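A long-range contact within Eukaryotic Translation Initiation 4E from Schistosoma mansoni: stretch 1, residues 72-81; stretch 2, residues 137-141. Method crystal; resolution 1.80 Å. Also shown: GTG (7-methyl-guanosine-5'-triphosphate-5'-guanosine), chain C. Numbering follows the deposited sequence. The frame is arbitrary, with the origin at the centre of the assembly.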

# COMPACT_ATOMS: atom_id res chain seq x y z
N MET A 72 8.46 4.94 8.54
CA MET A 72 7.94 3.89 9.39
C MET A 72 6.47 3.65 9.03
O MET A 72 5.74 4.61 8.72
N PRO A 73 6.05 2.38 9.02
CA PRO A 73 4.66 2.08 8.66
C PRO A 73 3.69 2.31 9.83
O PRO A 73 3.04 1.37 10.29
N LYS A 74 3.58 3.55 10.29
CA LYS A 74 2.67 3.86 11.38
C LYS A 74 2.30 5.33 11.34
O LYS A 74 3.04 6.14 10.76
N TRP A 75 1.16 5.68 11.93
CA TRP A 75 0.64 7.04 11.83
C TRP A 75 1.64 8.02 12.39
O TRP A 75 1.72 9.18 11.95
N GLU A 76 2.40 7.55 13.38
CA GLU A 76 3.29 8.42 14.17
C GLU A 76 4.48 9.03 13.39
O GLU A 76 5.05 10.05 13.84
N ASP A 77 4.82 8.45 12.24
CA ASP A 77 5.86 8.97 11.35
C ASP A 77 5.51 10.35 10.79
O ASP A 77 4.37 10.57 10.40
N PRO A 78 6.51 11.28 10.76
CA PRO A 78 6.28 12.66 10.30
C PRO A 78 5.66 12.68 8.91
O PRO A 78 4.82 13.54 8.62
N LYS A 79 6.05 11.73 8.07
CA LYS A 79 5.52 11.64 6.71
C LYS A 79 4.09 11.08 6.65
O LYS A 79 3.42 11.24 5.64
N ASN A 80 3.64 10.44 7.72
CA ASN A 80 2.25 9.92 7.79
C ASN A 80 1.30 10.75 8.65
O ASN A 80 0.10 10.74 8.40
N GLU A 81 1.81 11.45 9.65
CA GLU A 81 0.94 12.04 10.68
C GLU A 81 -0.12 13.03 10.17
O GLU A 81 -1.20 13.14 10.76
N VAL A 137 -3.59 2.61 0.38
CA VAL A 137 -2.37 3.31 0.02
C VAL A 137 -2.33 4.56 0.88
O VAL A 137 -3.25 5.37 0.86
N TRP A 138 -1.23 4.71 1.62
CA TRP A 138 -1.03 5.83 2.53
C TRP A 138 -0.29 6.94 1.80
O TRP A 138 0.72 6.67 1.12
N LEU A 139 -0.79 8.16 1.96
CA LEU A 139 -0.32 9.37 1.29
C LEU A 139 0.16 10.36 2.33
O LEU A 139 -0.32 10.35 3.47
N THR A 140 1.08 11.24 1.96
CA THR A 140 1.72 12.10 2.96
C THR A 140 0.89 13.31 3.43
O THR A 140 1.15 13.86 4.51
N SER A 141 -0.06 13.75 2.60
CA SER A 141 -0.96 14.84 2.96
C SER A 141 -2.42 14.38 2.96
O SER A 141 -2.72 13.28 2.50

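When a strand packs against an irregular loop, one large aromatic side chain often makes most of the contact, and polar groups at the strand's end fix the position. The cap-binding region of this translation initiation factor 4E is a compact example, in which residues 137-141 meet a loop, and the weakly bonded helix that follows it, at least 58 residues away in sequence.

Val137 (chi1 t) lies in the strand but is out of reach of the loop. Its neighbour Trp138 does the opposite: its CA-to-CB bond points toward stretch 1, and with chi1 in the m well and chi2 at 32° the indole spreads beneath the loop, giving the largest buried area of any residue here. Much of what surrounds it lies at the ring edge. Asn80 CG approaches Trp138 CE3 at 3.6 Å, and the backbone carbon Lys74 C sits 3.7 Å from Trp138 CZ3. Trp75, in the m rotamer, starts sideways, but its end comes nearer, bringing Trp75 CD1 to 3.5 Å from Trp138 CH2. The two ring planes are only 11° apart, yet they are slid so far that the rings barely overlap, with the five-membered ring of Trp75 and the six-membered ring of Trp138 centred 5.0 Å apart.

This aromatic pair borders the bound cap analogue. The methyl carbon C7X of GTG lies at the Trp138 edge, 3.8 Å from Trp138 CZ2, while Trp75 N donates to GTG O6A at 2.8 Å. Glu76 OE1 accepts from GTG N1A at 2.9 Å, so the same loop that packs on the strand also reads the base.

The loop's shape is held from within. Asn80 (chi1 m) directs its amide to the turn, Asn80 ND2 donating to Lys74 O at 2.9 Å, and Asp77 (chi1 t) caps the helix by accepting Lys79 N at Asp77 OD2, 3.0 Å away. Asn80 OD1, by contrast, is buried by the contact without a polar partner.

Leu139, chi1 m and chi2 t, points away, and its contribution is through the backbone: Leu139 O accepts a bond from water 2 at 2.8 Å, and that water also donates weakly to Asn80 O at 3.5 Å.

Thr140, chi1 t, supplies the direct polar link. Thr140 OG1 donates to Lys79 O at 2.8 Å, and Thr140 CA adds a CA-H...O contact to Lys79 O at 3.3 Å. Water 1 reinforces the junction, donating to Pro78 O and Thr140 O, each 2.9 Å from the water oxygen. Ser141 then points away, ending the contact.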

# COMPACT_ATOMS: atom_id res chain seq x y z
CB MET A 72 8.08 4.27 10.87
CG MET A 72 9.50 4.14 11.39
SD MET A 72 9.61 4.59 13.13
CE MET A 72 9.34 6.36 13.02
CB PRO A 73 4.72 0.59 8.31
CG PRO A 73 5.78 0.05 9.19
CD PRO A 73 6.82 1.14 9.29
CB LYS A 74 3.25 3.45 12.75
CG LYS A 74 4.50 4.21 13.20
CD LYS A 74 5.27 3.45 14.30
CE LYS A 74 4.71 3.67 15.71
NZ LYS A 74 5.78 3.53 16.78
CB TRP A 75 -0.67 7.19 12.62
CG TRP A 75 -1.84 6.37 12.11
CD1 TRP A 75 -2.22 6.16 10.82
CD2 TRP A 75 -2.81 5.70 12.93
NE1 TRP A 75 -3.34 5.36 10.77
CE2 TRP A 75 -3.74 5.08 12.05
CE3 TRP A 75 -3.00 5.58 14.31
CZ2 TRP A 75 -4.82 4.35 12.51
CZ3 TRP A 75 -4.09 4.84 14.77
CH2 TRP A 75 -4.99 4.23 13.88
CB GLU A 76 3.75 7.69 15.44
CG GLU A 76 2.62 7.50 16.47
CD GLU A 76 1.59 6.42 16.12
OE1 GLU A 76 1.89 5.48 15.34
OE2 GLU A 76 0.46 6.52 16.63
CB ASP A 77 6.10 8.00 10.19
CG ASP A 77 7.41 8.27 9.46
OD1 ASP A 77 8.39 7.57 9.74
OD2 ASP A 77 7.46 9.17 8.61
CB PRO A 78 7.70 13.25 10.24
CG PRO A 78 8.50 12.43 11.18
CD PRO A 78 7.91 11.06 11.18
CB LYS A 79 6.46 10.83 5.81
CG LYS A 79 7.84 11.45 5.61
CD LYS A 79 7.82 12.59 4.63
CE LYS A 79 7.49 12.10 3.22
NZ LYS A 79 7.20 13.27 2.34
CB ASN A 80 2.21 8.47 8.29
CG ASN A 80 2.96 7.50 7.39
OD1 ASN A 80 2.90 7.60 6.16
ND2 ASN A 80 3.64 6.54 7.99
CB GLU A 81 1.77 12.64 11.82
CG GLU A 81 2.72 13.75 11.41
CD GLU A 81 3.41 14.38 12.60
OE1 GLU A 81 4.54 14.89 12.42
OE2 GLU A 81 2.82 14.38 13.70
CB VAL A 137 -2.35 3.71 -1.45
CG1 VAL A 137 -1.18 4.68 -1.72
CG2 VAL A 137 -2.28 2.48 -2.34
CB TRP A 138 -0.18 5.33 3.69
CG TRP A 138 -0.92 4.48 4.70
CD1 TRP A 138 -1.96 3.61 4.47
CD2 TRP A 138 -0.63 4.40 6.09
NE1 TRP A 138 -2.33 3.00 5.65
CE2 TRP A 138 -1.54 3.48 6.66
CE3 TRP A 138 0.32 5.03 6.92
CZ2 TRP A 138 -1.55 3.18 8.04
CZ3 TRP A 138 0.31 4.74 8.28
CH2 TRP A 138 -0.61 3.80 8.82
CB LEU A 139 -1.47 10.02 0.50
CG LEU A 139 -2.07 9.24 -0.69
CD1 LEU A 139 -2.88 10.18 -1.58
CD2 LEU A 139 -0.96 8.61 -1.52
CB THR A 140 3.11 12.56 2.48
OG1 THR A 140 3.84 13.11 3.59
CG2 THR A 140 2.98 13.59 1.39
CB SER A 141 -0.79 16.02 2.01
OG SER A 141 -1.53 15.78 0.82
PA GTG C . -6.84 -1.91 11.96
O1A GTG C . -6.15 -3.25 12.04
O2A GTG C . -6.58 -0.95 10.82
O3A GTG C . -8.43 -2.03 12.12
PB GTG C . -9.37 -3.31 12.06
O1B GTG C . -9.14 -4.10 10.79
O2B GTG C . -10.76 -2.80 12.38
O3B GTG C . -8.85 -4.11 13.35
N9A GTG C . -3.36 0.96 14.86
C8A GTG C . -3.50 0.80 13.53
N7A GTG C . -2.57 1.56 12.91
C7X GTG C . -2.41 1.63 11.44
C5A GTG C . -1.86 2.19 13.86
C6A GTG C . -0.79 3.09 13.77
O6A GTG C . -0.30 3.46 12.68
N1A GTG C . -0.29 3.58 14.93
C2A GTG C . -0.81 3.18 16.14
N2A GTG C . -0.33 3.65 17.30
N3A GTG C . -1.84 2.31 16.21
C4A GTG C . -2.36 1.81 15.08
O5D GTG C . -6.42 -1.13 13.27
C5D GTG C . -6.70 -1.72 14.54
C4D GTG C . -6.11 -0.86 15.63
O4D GTG C . -4.69 -0.91 15.52
C3D GTG C . -6.47 0.61 15.52
O3D GTG C . -7.75 0.88 16.08
C2D GTG C . -5.34 1.25 16.29
O2D GTG C . -5.60 1.17 17.70
C1D GTG C . -4.16 0.35 15.94
PG GTG C . -9.24 -5.61 13.79
O1G GTG C . -9.77 -6.44 12.67
O2G GTG C . -10.03 -5.52 15.09
O5E GTG C . -7.78 -6.15 14.18
C5E GTG C . -6.83 -6.44 13.15
C4E GTG C . -5.57 -7.02 13.76
O4E GTG C . -4.97 -6.03 14.60
C3E GTG C . -5.85 -8.21 14.66
O3E GTG C . -4.66 -9.03 14.64
C2E GTG C . -5.99 -7.62 16.05
O2E GTG C . -5.67 -8.55 17.10
C1E GTG C . -4.96 -6.50 15.97
N9B GTG C . -5.17 -5.31 16.82
C8B GTG C . -6.41 -4.60 16.56
N7B GTG C . -6.29 -3.49 17.50
C5B GTG C . -5.08 -3.59 18.14
C6B GTG C . -4.41 -2.78 19.16
O6B GTG C . -5.00 -1.75 19.58
N1B GTG C . -3.19 -3.19 19.61
C2B GTG C . -2.58 -4.32 19.13
N2B GTG C . -1.36 -4.71 19.58
N3B GTG C . -3.14 -5.11 18.18
C4B GTG C . -4.35 -4.78 17.67
O HOH W 1 2.27 13.82 7.17
O HOH W 2 -0.55 8.67 5.67